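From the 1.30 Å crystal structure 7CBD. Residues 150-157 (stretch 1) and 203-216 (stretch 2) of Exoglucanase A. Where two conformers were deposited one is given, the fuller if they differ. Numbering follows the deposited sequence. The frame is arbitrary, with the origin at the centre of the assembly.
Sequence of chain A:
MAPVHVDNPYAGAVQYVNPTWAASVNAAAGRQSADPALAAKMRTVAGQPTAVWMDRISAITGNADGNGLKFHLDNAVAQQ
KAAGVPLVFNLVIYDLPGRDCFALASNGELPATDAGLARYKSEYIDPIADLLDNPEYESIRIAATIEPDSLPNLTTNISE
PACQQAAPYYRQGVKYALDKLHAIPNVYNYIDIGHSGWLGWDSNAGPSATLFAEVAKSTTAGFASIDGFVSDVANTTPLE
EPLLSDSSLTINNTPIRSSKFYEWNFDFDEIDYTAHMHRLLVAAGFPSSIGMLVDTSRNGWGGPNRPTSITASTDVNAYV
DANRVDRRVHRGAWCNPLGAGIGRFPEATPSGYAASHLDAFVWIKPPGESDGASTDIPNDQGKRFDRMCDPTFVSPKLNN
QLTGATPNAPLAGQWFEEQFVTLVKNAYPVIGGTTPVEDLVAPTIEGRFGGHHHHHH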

# COMPACT_ATOMS: atom_id res chain seq x y z
N SER A 150 3.41 8.92 -5.85
CA SER A 150 4.02 10.23 -6.08
C SER A 150 5.16 10.16 -7.08
O SER A 150 4.93 10.24 -8.30
N LEU A 151 6.39 10.00 -6.59
CA LEU A 151 7.58 10.23 -7.43
C LEU A 151 7.62 9.44 -8.73
O LEU A 151 8.06 10.02 -9.75
N PRO A 152 7.23 8.17 -8.79
CA PRO A 152 7.32 7.45 -10.07
C PRO A 152 6.41 7.98 -11.16
O PRO A 152 6.60 7.62 -12.33
N ASN A 153 5.42 8.82 -10.83
CA ASN A 153 4.68 9.50 -11.89
C ASN A 153 5.59 10.38 -12.72
O ASN A 153 5.28 10.66 -13.89
N LEU A 154 6.70 10.84 -12.15
CA LEU A 154 7.56 11.79 -12.85
C LEU A 154 8.41 11.14 -13.93
O LEU A 154 8.96 11.86 -14.77
N THR A 155 8.51 9.81 -13.94
CA THR A 155 9.27 9.09 -14.95
C THR A 155 8.41 8.20 -15.84
O THR A 155 8.94 7.62 -16.79
N THR A 156 7.13 8.05 -15.54
CA THR A 156 6.23 7.25 -16.35
C THR A 156 5.04 8.03 -16.89
O THR A 156 4.52 7.67 -17.95
N ASN A 157 4.58 9.05 -16.18
CA ASN A 157 3.33 9.73 -16.49
C ASN A 157 3.53 11.22 -16.72
O ASN A 157 2.57 11.99 -16.61
N SER A 203 12.73 -0.02 -18.43
CA SER A 203 12.64 1.37 -18.86
C SER A 203 11.94 2.26 -17.83
O SER A 203 12.04 3.49 -17.93
N ASN A 204 11.22 1.68 -16.87
CA ASN A 204 10.62 2.44 -15.79
C ASN A 204 11.37 2.28 -14.47
O ASN A 204 11.55 3.26 -13.74
N ALA A 205 11.84 1.07 -14.17
CA ALA A 205 12.53 0.82 -12.91
C ALA A 205 13.82 1.63 -12.82
O ALA A 205 14.12 2.22 -11.78
N GLY A 206 14.60 1.65 -13.90
CA GLY A 206 15.88 2.31 -13.90
C GLY A 206 15.79 3.80 -13.62
O GLY A 206 16.41 4.32 -12.69
N PRO A 207 15.02 4.52 -14.44
CA PRO A 207 14.86 5.96 -14.19
C PRO A 207 14.25 6.26 -12.83
O PRO A 207 14.59 7.28 -12.22
N SER A 208 13.38 5.39 -12.33
CA SER A 208 12.80 5.61 -11.01
C SER A 208 13.87 5.52 -9.93
O SER A 208 13.93 6.36 -9.02
N ALA A 209 14.74 4.50 -10.00
CA ALA A 209 15.81 4.38 -9.01
C ALA A 209 16.71 5.61 -9.02
O ALA A 209 17.10 6.12 -7.95
N THR A 210 17.06 6.10 -10.21
CA THR A 210 17.88 7.31 -10.32
C THR A 210 17.18 8.50 -9.68
O THR A 210 17.81 9.29 -8.96
N LEU A 211 15.88 8.65 -9.92
CA LEU A 211 15.16 9.78 -9.33
C LEU A 211 15.11 9.68 -7.81
O LEU A 211 15.23 10.69 -7.11
N PHE A 212 14.93 8.47 -7.27
CA PHE A 212 14.97 8.31 -5.82
C PHE A 212 16.32 8.73 -5.25
O PHE A 212 16.39 9.36 -4.19
N ALA A 213 17.41 8.39 -5.95
CA ALA A 213 18.73 8.81 -5.49
C ALA A 213 18.88 10.33 -5.54
O ALA A 213 19.47 10.92 -4.63
N GLU A 214 18.35 10.97 -6.58
CA GLU A 214 18.39 12.43 -6.64
C GLU A 214 17.66 13.04 -5.45
O GLU A 214 18.14 14.00 -4.83
N VAL A 215 16.49 12.50 -5.13
CA VAL A 215 15.74 13.00 -3.99
C VAL A 215 16.54 12.81 -2.70
O VAL A 215 16.67 13.74 -1.89
N ALA A 216 17.12 11.62 -2.51
CA ALA A 216 17.97 11.40 -1.34
C ALA A 216 19.08 12.45 -1.24
O ALA A 216 19.29 13.05 -0.18

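A short irregular segment can pack against a long helix by dividing its contact into an apolar part and a hydrated polar part, and these two stretches of Exoglucanase A illustrate the principle. Together they bury 477 Å², with no clear direct hydrogen bond between them. Stretch 2 is helical throughout, kinked at Pro207, whose ring nitrogen has no proton to give to the preceding turn. Stretch 1 opens with a type I turn from Ser150 to Asn153 and runs into a weakly bonded helix.

The apolar part centres on Leu151, which points toward the helix with chi1 m and chi2 t. Its two methyls reach three helix residues: CD2 lies 3.7 Å from Leu211 CD2, while CD1 lies 3.8 Å from Phe212 CE1 and 4.0 Å from Val215 CG2. Leu211 and Val215 are one helical turn apart, so a single leucine can bridge successive turns. Val215 (chi1 t) and Leu211 (chi1 t, chi2 off-well at 142°) both point toward stretch 1. Phe212 leaves the helix sideways, but its m rotamer brings the ring end nearer; Pro152 CG sits 3.9 Å from Phe212 CZ, and both it and the Leu151 methyl approach the ring obliquely. Leu154, sideways in the m,t rotamer, adds a contact of 4.0 Å from its CB to Leu211 CD1.

Threonines extend the contact toward the start of the helix stretch. Thr155 points toward the helix with chi1 p, and its methyl CG2 lies 4.0 Å from both Leu211 CD1 and Pro207 CB. Thr156, also p, is directed sideways and sets its CG2 3.5 Å from Asn204 CG, the m rotamer of Asn204 having brought its amide end closer.

The polar groups are largely served within their own stretch. Thr156 OG1 donates to Pro152 O at 2.8 Å, and Ser208 OG (chi1 m) donates to Asn204 O at 2.8 Å, returning its hydroxyl to the preceding helical turn. Asn153 ND2 bonds Ser150 O at 3.0 Å, bracing the turn, and Asn157 ND2 bonds Asn153 OD1 at 2.9 Å. Across the contact, Thr155 OG1 and Ser208 OG stand 3.2 Å apart, a separation that by itself does not settle a bond.

Water also links the polar groups of the two stretches. Water 2 donates to Asn204 O at 2.5 Å and is hydrogen-bonded to Thr155 OG1 at 2.6 Å. Water 1 lies within bonding reach of two backbone carbonyls, Thr155 O at 3.0 Å and Ser203 O at 2.6 Å, one from each stretch.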

# COMPACT_ATOMS: atom_id res chain seq x y z
CB SER A 150 4.45 10.90 -4.76
OG SER A 150 5.46 10.16 -4.08
CB LEU A 151 8.86 10.04 -6.61
CG LEU A 151 9.10 11.12 -5.55
CD1 LEU A 151 10.18 10.67 -4.57
CD2 LEU A 151 9.50 12.44 -6.19
CB PRO A 152 6.96 6.01 -9.69
CG PRO A 152 7.29 5.91 -8.22
CD PRO A 152 6.91 7.25 -7.68
CB ASN A 153 3.58 10.37 -11.28
CG ASN A 153 2.42 9.56 -10.78
OD1 ASN A 153 1.65 9.01 -11.57
ND2 ASN A 153 2.28 9.48 -9.46
CB LEU A 154 8.43 12.56 -11.84
CG LEU A 154 7.67 13.20 -10.67
CD1 LEU A 154 8.61 14.08 -9.85
CD2 LEU A 154 6.43 13.98 -11.12
CB THR A 155 10.32 8.21 -14.27
OG1 THR A 155 9.68 7.45 -13.24
CG2 THR A 155 11.43 9.06 -13.67
CB THR A 156 5.68 6.08 -15.53
OG1 THR A 156 5.00 6.58 -14.38
CG2 THR A 156 6.81 5.13 -15.11
CB ASN A 157 2.33 9.49 -15.37
CG ASN A 157 1.95 8.03 -15.26
OD1 ASN A 157 1.89 7.32 -16.27
ND2 ASN A 157 1.72 7.57 -14.03
CB SER A 203 11.89 1.44 -20.18
OG SER A 203 10.71 0.67 -20.08
CB ASN A 204 9.16 2.01 -15.58
CG ASN A 204 8.26 2.45 -16.74
OD1 ASN A 204 8.67 3.20 -17.62
ND2 ASN A 204 7.01 1.97 -16.72
CB ALA A 205 12.83 -0.67 -12.79
CB PRO A 207 13.95 6.42 -15.34
CG PRO A 207 14.26 5.46 -16.44
CD PRO A 207 14.47 4.13 -15.76
CB SER A 208 11.67 4.63 -10.75
OG SER A 208 10.62 4.88 -11.65
CB ALA A 209 16.62 3.11 -9.25
CB THR A 210 18.18 7.57 -11.79
OG1 THR A 210 18.90 6.46 -12.32
CG2 THR A 210 18.99 8.86 -11.97
CB LEU A 211 13.75 9.87 -9.91
CG LEU A 211 12.96 11.12 -9.52
CD1 LEU A 211 12.14 11.61 -10.71
CD2 LEU A 211 12.07 10.86 -8.33
CB PHE A 212 14.65 6.86 -5.43
CG PHE A 212 13.20 6.50 -5.61
CD1 PHE A 212 12.20 7.29 -5.06
CD2 PHE A 212 12.83 5.38 -6.34
CE1 PHE A 212 10.86 6.97 -5.22
CE2 PHE A 212 11.49 5.05 -6.51
CZ PHE A 212 10.50 5.84 -5.94
CB ALA A 213 19.83 8.12 -6.30
CB GLU A 214 17.76 12.93 -7.93
CG GLU A 214 18.54 12.59 -9.17
CD GLU A 214 17.83 13.02 -10.44
OE1 GLU A 214 16.80 13.72 -10.35
OE2 GLU A 214 18.31 12.65 -11.53
CB VAL A 215 14.35 12.34 -3.92
CG1 VAL A 215 13.65 12.68 -2.60
CG2 VAL A 215 13.52 12.78 -5.12
CB ALA A 216 18.57 9.99 -1.40
O HOH W 1 10.66 5.63 -18.29
O HOH W 2 10.02 5.17 -14.38